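PDB 3DY0: plasma serine protease inhibitor from Homo sapiens, which inhibits serine proteases in blood plasma and other body fluids, aided by heparin, by trapping them in a stable covalent complex after they cleave its reactive centre loop. Local coordinates for residues A295-I300 with I306-M311; L101-Q106 with A159-V164; L43-G48 with S111-L116. All coordinates share one frame; numbering follows the deposited sequence. Where two conformers were deposited one is given.

The three contacts cluster at one end of the serpin body, with centres 11 to 13 Å apart, and each touches the other two. Loop 295-300 of contact 1 meets contact 2 through a probable hydrogen bond, Gln106 N to Ile300 O at 3.0 Å. The same loop meets contact 3 through another, Gly48 N to Asp296 O at 2.9 Å. Contacts 2 and 3 touch where Met113 CE packs on Met163 SD at 3.5 Å. Contacts 1 and 2 both reach the large sheet, on strands 307-319 and 159-172, which flank strand 323-335. None of the six segments contains the glycan-site residues Asn213, Lys249 and Lys253.

Contact 1. Residues A295-I300 with I306-M311; sequences ADLSGI and IQVSEM
Leu297 and Ile306 form the apolar middle of this contact. Leu297 CB rests against Ile306 CG2 at 3.8 Å. Its CG lies beside the backbone N, opposite the carbonyl carbon (chi1 -71°), and one methyl runs on over the start of the strand. There Leu297 CD1 sits 3.7 Å from both Gln307 CA and Ile306 O. To one side, Ala295 CB touches Gln307 CB at 4.0 Å, while the far end of the Gln307 side chain leads away. Ile300 CG2 also approaches Ile306 CD1, but Ile300 has two conformers and this pair is less certain.

The polar link is indirect. No hydrogen bond joins the segments, but one water donates to both backbones: to Ile306 O at 2.6 Å and to Ala295 O at 3.2 Å.

Within the loop, Asp296 makes an Asx turn. Asp296 OD1 accepts from Ser298 N at 3.3 Å, nearly along the C-O axis, and from Ser298 OG at 2.8 Å through the syn lone pair. OD2 bonds Ser49 OG, so both carboxylate oxygens are engaged. The turn encloses Leu297, and the two bonds to OD1 are consistent with a well-held bend there.

Leu43 of helix 33-45 packs on Leu297 and Val308. The contact thus folds the preceding loop onto the start of strand 307-319, which pairs with strand 323-335 in the large sheet of the serpin fold.

Contact 2. Residues L101-Q106 with A159-V164; sequences LVVDLQ and AVVIMV
A classic beta bulge in the large serpin sheet carries this contact: Val160 and Val161 both face Phe334, and Val103 packs against the pair. Phe334 lies on strand 323-335, beside strand 159-172. In a cleaved serpin this neighbour is the reactive centre loop, inserted as an extra strand. The loop 101-106 follows strand 90-99, the other neighbour of strand 159-172, and leads to Gln106, the N-cap of helix 107-117.

The interactions between the segments are apolar, with no hydrogen bond across them. Val103 divides its two methyls between the bulge residues. Its side chain stands at about a right angle to each of theirs. Val103 CG1, opposite the backbone N (chi1 -174°), reaches Val161 CG2 at 3.8 Å. The other methyl, CG2, goes to Val160.

Leu105 adds a second, looser touch. Its CB does not aim at the strand, but the chain then comes nearer, and Leu105 CD2 ends 4.2 Å from Val161 CG2. Val161 CG2 therefore has Val103 and Leu105 as neighbours. Thr99 of strand 90-99 touches both Val161 and Leu105, and Ile300 also packs on Leu105.

Packing is tight, perhaps strained, at Val160, which has Phe336 as another neighbour. Val103 CG2 lies only 3.2 Å from Val160 CB, closer than usual for two carbons, and 3.3 Å from Val160 O.

Contact 3. Residues L43-G48 with S111-L116; sequences LSLGAG and SAMKTL
Leu45 meets Ala112, Met113 and Leu116 without any flat side chain crossing between the segments. This is helix-to-helix packing in the serpin fold, joining helix 33-45, through Leu45, to helix 107-117. The flat group described here is a backbone one, the Ser111 carbonyl, within helix 107-117. Thr115 N and Thr115 OG1 reach Ser111 O from opposite faces of its plane. Thr115 N lies 2.9 Å from Ser111 O; Thr115 OG1 lies 3.1 Å from it, tilted 31° from the carbonyl plane.

The touches between the helices are apolar. Leu45 is the one residue of 43-48 that makes them, with its CB directed toward the other helix. Its CG lies beside the backbone N (chi1 -72°), and the two methyls fork over residues one helical turn apart.

Leu45 CD1 lies 4.0 Å from Ala112 CB. Leu45 CD2 meets Leu116 CD1 at 4.1 Å. His72 of helix 65-81 touches Leu45 and Leu116, and Phe109 and Tyr117 also touch Leu45. Met113 comes in from beside Ala112. Its chain bends at chi2 (-72°) and again at chi3. The sulfur does the touching: Met113 SD lies 3.9 Å from Leu45 CD1.

Contact 1. Residues A295-I300 with I306-M311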
loop_
_atom_site.group_PDB
_atom_site.type_symbol
_atom_site.label_atom_id
_atom_site.label_comp_id
_atom_site.label_asym_id
_atom_site.label_seq_id
_atom_site.Cartn_x
_atom_site.Cartn_y
_atom_site.Cartn_z
ATOM N N ALA A 295 6.394 -21.496 -12.793
ATOM C CA ALA A 295 5.665 -20.283 -13.124
ATOM C C ALA A 295 5.369 -20.274 -14.616
ATOM O O ALA A 295 6.217 -20.659 -15.424
ATOM C CB ALA A 295 6.500 -19.065 -12.765
ATOM N N ASP A 296 4.161 -19.858 -14.977
ATOM C CA ASP A 296 3.795 -19.747 -16.380
ATOM C C ASP A 296 3.776 -18.249 -16.664
ATOM O O ASP A 296 2.792 -17.564 -16.374
ATOM C CB ASP A 296 2.412 -20.343 -16.650
ATOM C CG ASP A 296 1.993 -20.216 -18.111
ATOM O OD1 ASP A 296 2.715 -19.553 -18.888
ATOM O OD2 ASP A 296 0.937 -20.770 -18.480
ATOM N N LEU A 297 4.884 -17.742 -17.196
ATOM C CA LEU A 297 4.999 -16.328 -17.527
ATOM C C LEU A 297 5.272 -16.199 -19.021
ATOM O O LEU A 297 6.029 -15.335 -19.458
ATOM C CB LEU A 297 6.129 -15.683 -16.718
ATOM C CG LEU A 297 5.819 -15.527 -15.225
ATOM C CD1 LEU A 297 7.073 -15.137 -14.467
ATOM C CD2 LEU A 297 4.719 -14.484 -15.048
ATOM N N SER A 298 4.633 -17.077 -19.789
ATOM C CA SER A 298 4.773 -17.107 -21.238
ATOM C C SER A 298 4.330 -15.800 -21.885
ATOM O O SER A 298 4.719 -15.496 -23.012
ATOM C CB SER A 298 3.956 -18.271 -21.810
ATOM O OG SER A 298 2.612 -18.214 -21.359
ATOM N N GLY A 299 3.521 -15.027 -21.170
ATOM C CA GLY A 299 3.051 -13.763 -21.706
ATOM C C GLY A 299 4.079 -12.646 -21.645
ATOM O O GLY A 299 3.998 -11.687 -22.409
ATOM N N ILE A 300 5.059 -12.750 -20.755
ATOM C CA ILE A 300 6.067 -11.697 -20.665
ATOM C C ILE A 300 7.301 -12.003 -21.508
ATOM O O ILE A 300 7.929 -11.095 -22.056
ATOM C CB ILE A 300 6.509 -11.450 -19.204
ATOM C CG1 ILE A 300 7.548 -10.327 -19.165
ATOM C CG2 ILE A 300 7.077 -12.725 -18.608
ATOM C CD1 ILE A 300 8.011 -9.951 -17.771
ATOM N N ILE A 306 11.666 -18.524 -16.714
ATOM C CA ILE A 306 11.450 -17.168 -16.220
ATOM C C ILE A 306 10.461 -17.244 -15.061
ATOM O O ILE A 306 9.411 -17.880 -15.165
ATOM C CB ILE A 306 10.886 -16.227 -17.313
ATOM C CG1 ILE A 306 10.735 -14.811 -16.743
ATOM C CG2 ILE A 306 9.551 -16.750 -17.827
ATOM C CD1 ILE A 306 10.266 -13.777 -17.750
ATOM N N GLN A 307 10.808 -16.600 -13.954
ATOM C CA GLN A 307 9.956 -16.601 -12.773
ATOM C C GLN A 307 10.248 -15.359 -11.953
ATOM O O GLN A 307 11.217 -14.653 -12.211
ATOM C CB GLN A 307 10.234 -17.848 -11.930
ATOM C CG GLN A 307 11.699 -17.999 -11.541
ATOM C CD GLN A 307 12.037 -19.391 -11.038
ATOM O OE1 GLN A 307 11.656 -19.781 -9.932
ATOM N NE2 GLN A 307 12.753 -20.154 -11.857
ATOM N N VAL A 308 9.400 -15.089 -10.971
ATOM C CA VAL A 308 9.598 -13.938 -10.111
ATOM C C VAL A 308 10.378 -14.407 -8.891
ATOM O O VAL A 308 9.903 -15.251 -8.133
ATOM C CB VAL A 308 8.248 -13.338 -9.668
ATOM C CG1 VAL A 308 8.474 -12.217 -8.660
ATOM C CG2 VAL A 308 7.497 -12.810 -10.887
ATOM N N SER A 309 11.585 -13.875 -8.723
ATOM C CA SER A 309 12.427 -14.242 -7.589
ATOM C C SER A 309 11.897 -13.603 -6.318
ATOM O O SER A 309 11.890 -14.223 -5.253
ATOM C CB SER A 309 13.875 -13.802 -7.833
ATOM O OG SER A 309 13.955 -12.433 -8.182
ATOM N N GLU A 310 11.455 -12.358 -6.426
ATOM C CA GLU A 310 10.908 -11.677 -5.266
ATOM C C GLU A 310 10.083 -10.458 -5.651
ATOM O O GLU A 310 10.171 -9.955 -6.772
ATOM C CB GLU A 310 12.037 -11.282 -4.303
ATOM C CG GLU A 310 13.035 -10.263 -4.832
ATOM C CD GLU A 310 14.282 -10.174 -3.962
ATOM O OE1 GLU A 310 15.153 -11.065 -4.068
ATOM O OE2 GLU A 310 14.389 -9.222 -3.160
ATOM N N MET A 311 9.246 -10.020 -4.719
ATOM C CA MET A 311 8.418 -8.841 -4.923
ATOM C C MET A 311 8.596 -8.037 -3.650
ATOM O O MET A 311 7.961 -8.318 -2.632
ATOM C CB MET A 311 6.949 -9.219 -5.098
ATOM C CG MET A 311 6.078 -8.027 -5.474
ATOM S SD MET A 311 4.325 -8.408 -5.612
ATOM C CE MET A 311 4.303 -9.290 -7.161
HETATM O O HOH W 1 9.093 -19.986 -16.586
#

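Contact 2. Residues L101-Q106 with A159-V164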
loop_
_atom_site.group_PDB
_atom_site.type_symbol
_atom_site.label_atom_id
_atom_site.label_comp_id
_atom_site.label_asym_id
_atom_site.label_seq_id
_atom_site.Cartn_x
_atom_site.Cartn_y
_atom_site.Cartn_z
ATOM N N LEU A 101 19.099 -5.816 -21.971
ATOM C CA LEU A 101 19.079 -5.937 -23.427
ATOM C C LEU A 101 19.044 -7.383 -23.916
ATOM O O LEU A 101 18.607 -7.653 -25.035
ATOM C CB LEU A 101 20.294 -5.226 -24.035
ATOM N N VAL A 102 19.504 -8.309 -23.082
ATOM C CA VAL A 102 19.514 -9.718 -23.459
ATOM C C VAL A 102 18.094 -10.268 -23.464
ATOM O O VAL A 102 17.762 -11.161 -24.244
ATOM C CB VAL A 102 20.368 -10.561 -22.481
ATOM C CG1 VAL A 102 19.738 -10.560 -21.092
ATOM C CG2 VAL A 102 20.503 -11.981 -23.002
ATOM N N VAL A 103 17.260 -9.715 -22.589
ATOM C CA VAL A 103 15.876 -10.143 -22.462
ATOM C C VAL A 103 15.021 -9.726 -23.647
ATOM O O VAL A 103 15.111 -8.597 -24.132
ATOM C CB VAL A 103 15.235 -9.572 -21.178
ATOM C CG1 VAL A 103 13.841 -10.144 -20.991
ATOM C CG2 VAL A 103 16.108 -9.891 -19.984
ATOM N N ASP A 104 14.185 -10.652 -24.105
ATOM C CA ASP A 104 13.298 -10.413 -25.233
ATOM C C ASP A 104 11.849 -10.504 -24.757
ATOM O O ASP A 104 11.296 -11.597 -24.633
ATOM C CB ASP A 104 13.561 -11.461 -26.321
ATOM C CG ASP A 104 12.766 -11.211 -27.584
ATOM O OD1 ASP A 104 12.892 -12.017 -28.531
ATOM O OD2 ASP A 104 12.018 -10.212 -27.633
ATOM N N LEU A 105 11.237 -9.355 -24.483
ATOM C CA LEU A 105 9.856 -9.328 -24.014
ATOM C C LEU A 105 8.848 -9.472 -25.143
ATOM O O LEU A 105 9.091 -9.022 -26.262
ATOM C CB LEU A 105 9.578 -8.027 -23.256
ATOM C CG LEU A 105 10.426 -7.771 -22.008
ATOM C CD1 LEU A 105 9.967 -6.486 -21.339
ATOM C CD2 LEU A 105 10.301 -8.943 -21.052
ATOM N N GLN A 106 7.717 -10.107 -24.844
ATOM C CA GLN A 106 6.658 -10.295 -25.830
ATOM C C GLN A 106 6.101 -8.933 -26.233
ATOM O O GLN A 106 5.861 -8.075 -25.376
ATOM C CB GLN A 106 5.529 -11.150 -25.247
ATOM C CG GLN A 106 5.882 -12.610 -25.019
ATOM C CD GLN A 106 5.980 -13.399 -26.313
ATOM O OE1 GLN A 106 6.867 -13.167 -27.132
ATOM N NE2 GLN A 106 5.058 -14.335 -26.505
ATOM N N ALA A 159 19.092 -11.117 -12.181
ATOM C CA ALA A 159 17.896 -10.376 -12.565
ATOM C C ALA A 159 17.937 -9.994 -14.042
ATOM O O ALA A 159 18.988 -9.624 -14.574
ATOM C CB ALA A 159 17.759 -9.125 -11.699
ATOM N N VAL A 160 16.787 -10.083 -14.702
ATOM C CA VAL A 160 16.695 -9.749 -16.117
ATOM C C VAL A 160 15.664 -8.652 -16.359
ATOM O O VAL A 160 15.756 -7.900 -17.329
ATOM C CB VAL A 160 16.325 -10.990 -16.956
ATOM C CG1 VAL A 160 17.404 -12.050 -16.805
ATOM C CG2 VAL A 160 14.977 -11.541 -16.519
ATOM N N VAL A 161 14.683 -8.567 -15.466
ATOM C CA VAL A 161 13.634 -7.563 -15.567
ATOM C C VAL A 161 13.145 -7.198 -14.175
ATOM O O VAL A 161 13.026 -8.061 -13.310
ATOM C CB VAL A 161 12.391 -8.085 -16.342
ATOM C CG1 VAL A 161 11.328 -6.990 -16.418
ATOM C CG2 VAL A 161 12.785 -8.553 -17.739
ATOM N N ILE A 162 12.883 -5.918 -13.960
ATOM C CA ILE A 162 12.323 -5.473 -12.691
ATOM C C ILE A 162 11.188 -4.530 -13.039
ATOM O O ILE A 162 11.379 -3.531 -13.739
ATOM C CB ILE A 162 13.351 -4.743 -11.792
ATOM C CG1 ILE A 162 14.443 -5.728 -11.359
ATOM C CG2 ILE A 162 12.638 -4.175 -10.553
ATOM C CD1 ILE A 162 15.442 -5.161 -10.356
ATOM N N MET A 163 9.994 -4.875 -12.568
ATOM C CA MET A 163 8.804 -4.073 -12.815
ATOM C C MET A 163 8.562 -3.254 -11.565
ATOM O O MET A 163 8.510 -3.798 -10.463
ATOM C CB MET A 163 7.613 -4.987 -13.096
ATOM C CG MET A 163 6.312 -4.251 -13.336
ATOM S SD MET A 163 5.043 -5.399 -13.892
ATOM C CE MET A 163 4.832 -6.393 -12.413
ATOM N N VAL A 164 8.420 -1.948 -11.743
ATOM C CA VAL A 164 8.229 -1.048 -10.616
ATOM C C VAL A 164 6.924 -0.276 -10.620
ATOM O O VAL A 164 6.464 0.193 -11.661
ATOM C CB VAL A 164 9.375 -0.003 -10.562
ATOM C CG1 VAL A 164 9.109 1.029 -9.461
ATOM C CG2 VAL A 164 10.707 -0.703 -10.349
#

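Contact 3. Residues L43-G48 with S111-L116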
loop_
_atom_site.group_PDB
_atom_site.type_symbol
_atom_site.label_atom_id
_atom_site.label_comp_id
_atom_site.label_asym_id
_atom_site.label_seq_id
_atom_site.Cartn_x
_atom_site.Cartn_y
_atom_site.Cartn_z
ATOM N N LEU A 43 1.395 -7.927 -13.472
ATOM C CA LEU A 43 2.036 -9.232 -13.545
ATOM C C LEU A 43 1.127 -10.233 -14.263
ATOM O O LEU A 43 1.605 -11.062 -15.040
ATOM C CB LEU A 43 2.370 -9.734 -12.135
ATOM C CG LEU A 43 3.066 -11.091 -12.002
ATOM C CD1 LEU A 43 4.372 -11.091 -12.794
ATOM C CD2 LEU A 43 3.338 -11.375 -10.531
ATOM N N SER A 44 -0.180 -10.144 -14.025
ATOM C CA SER A 44 -1.119 -11.065 -14.663
ATOM C C SER A 44 -1.161 -10.904 -16.182
ATOM O O SER A 44 -1.539 -11.834 -16.894
ATOM C CB SER A 44 -2.535 -10.898 -14.086
ATOM O OG SER A 44 -3.207 -9.761 -14.609
ATOM N N LEU A 45 -0.762 -9.738 -16.682
ATOM C CA LEU A 45 -0.778 -9.500 -18.123
ATOM C C LEU A 45 0.072 -10.510 -18.879
ATOM O O LEU A 45 -0.253 -10.886 -20.009
ATOM C CB LEU A 45 -0.278 -8.091 -18.443
ATOM C CG LEU A 45 -1.210 -6.928 -18.091
ATOM C CD1 LEU A 45 -0.481 -5.612 -18.353
ATOM C CD2 LEU A 45 -2.493 -7.013 -18.921
ATOM N N GLY A 46 1.159 -10.948 -18.256
ATOM C CA GLY A 46 2.034 -11.902 -18.911
ATOM C C GLY A 46 2.030 -13.275 -18.275
ATOM O O GLY A 46 2.942 -14.070 -18.505
ATOM N N ALA A 47 1.009 -13.557 -17.472
ATOM C CA ALA A 47 0.903 -14.852 -16.811
ATOM C C ALA A 47 -0.078 -15.746 -17.557
ATOM O O ALA A 47 -0.947 -15.263 -18.282
ATOM C CB ALA A 47 0.445 -14.669 -15.371
ATOM N N GLY A 48 0.064 -17.054 -17.373
ATOM C CA GLY A 48 -0.832 -17.985 -18.028
ATOM C C GLY A 48 -1.281 -19.094 -17.098
ATOM O O GLY A 48 -0.789 -19.205 -15.979
ATOM N N SER A 111 3.189 -3.709 -25.063
ATOM C CA SER A 111 2.121 -2.840 -25.548
ATOM C C SER A 111 1.026 -2.659 -24.501
ATOM O O SER A 111 0.517 -1.555 -24.305
ATOM C CB SER A 111 1.513 -3.407 -26.834
ATOM O OG SER A 111 2.444 -3.356 -27.903
ATOM N N ALA A 112 0.663 -3.749 -23.831
ATOM C CA ALA A 112 -0.370 -3.698 -22.804
ATOM C C ALA A 112 0.097 -2.838 -21.636
ATOM O O ALA A 112 -0.672 -2.056 -21.076
ATOM C CB ALA A 112 -0.696 -5.107 -22.321
ATOM N N MET A 113 1.364 -2.989 -21.268
ATOM C CA MET A 113 1.925 -2.218 -20.167
ATOM C C MET A 113 1.919 -0.724 -20.470
ATOM O O MET A 113 1.601 0.089 -19.604
ATOM C CB MET A 113 3.348 -2.694 -19.866
ATOM C CG MET A 113 3.409 -4.030 -19.132
ATOM S SD MET A 113 2.880 -3.886 -17.395
ATOM C CE MET A 113 4.397 -3.346 -16.657
ATOM N N LYS A 114 2.260 -0.363 -21.703
ATOM C CA LYS A 114 2.285 1.042 -22.091
ATOM C C LYS A 114 0.885 1.636 -22.212
ATOM O O LYS A 114 0.640 2.754 -21.761
ATOM C CB LYS A 114 3.046 1.209 -23.414
ATOM C CG LYS A 114 4.546 0.962 -23.281
ATOM C CD LYS A 114 5.282 1.079 -24.616
ATOM C CE LYS A 114 6.770 0.786 -24.448
ATOM N NZ LYS A 114 7.501 0.799 -25.751
ATOM N N THR A 115 -0.035 0.878 -22.801
ATOM C CA THR A 115 -1.404 1.345 -23.006
ATOM C C THR A 115 -2.293 1.333 -21.766
ATOM O O THR A 115 -2.974 2.315 -21.472
ATOM C CB THR A 115 -2.103 0.512 -24.098
ATOM O OG1 THR A 115 -1.371 0.625 -25.323
ATOM C CG2 THR A 115 -3.529 1.007 -24.321
ATOM N N LEU A 116 -2.292 0.215 -21.049
ATOM C CA LEU A 116 -3.120 0.072 -19.862
ATOM C C LEU A 116 -2.514 0.666 -18.599
ATOM O O LEU A 116 -3.223 1.255 -17.785
ATOM C CB LEU A 116 -3.422 -1.407 -19.614
ATOM C CG LEU A 116 -4.257 -2.129 -20.673
ATOM C CD1 LEU A 116 -4.267 -3.621 -20.379
ATOM C CD2 LEU A 116 -5.673 -1.571 -20.684
#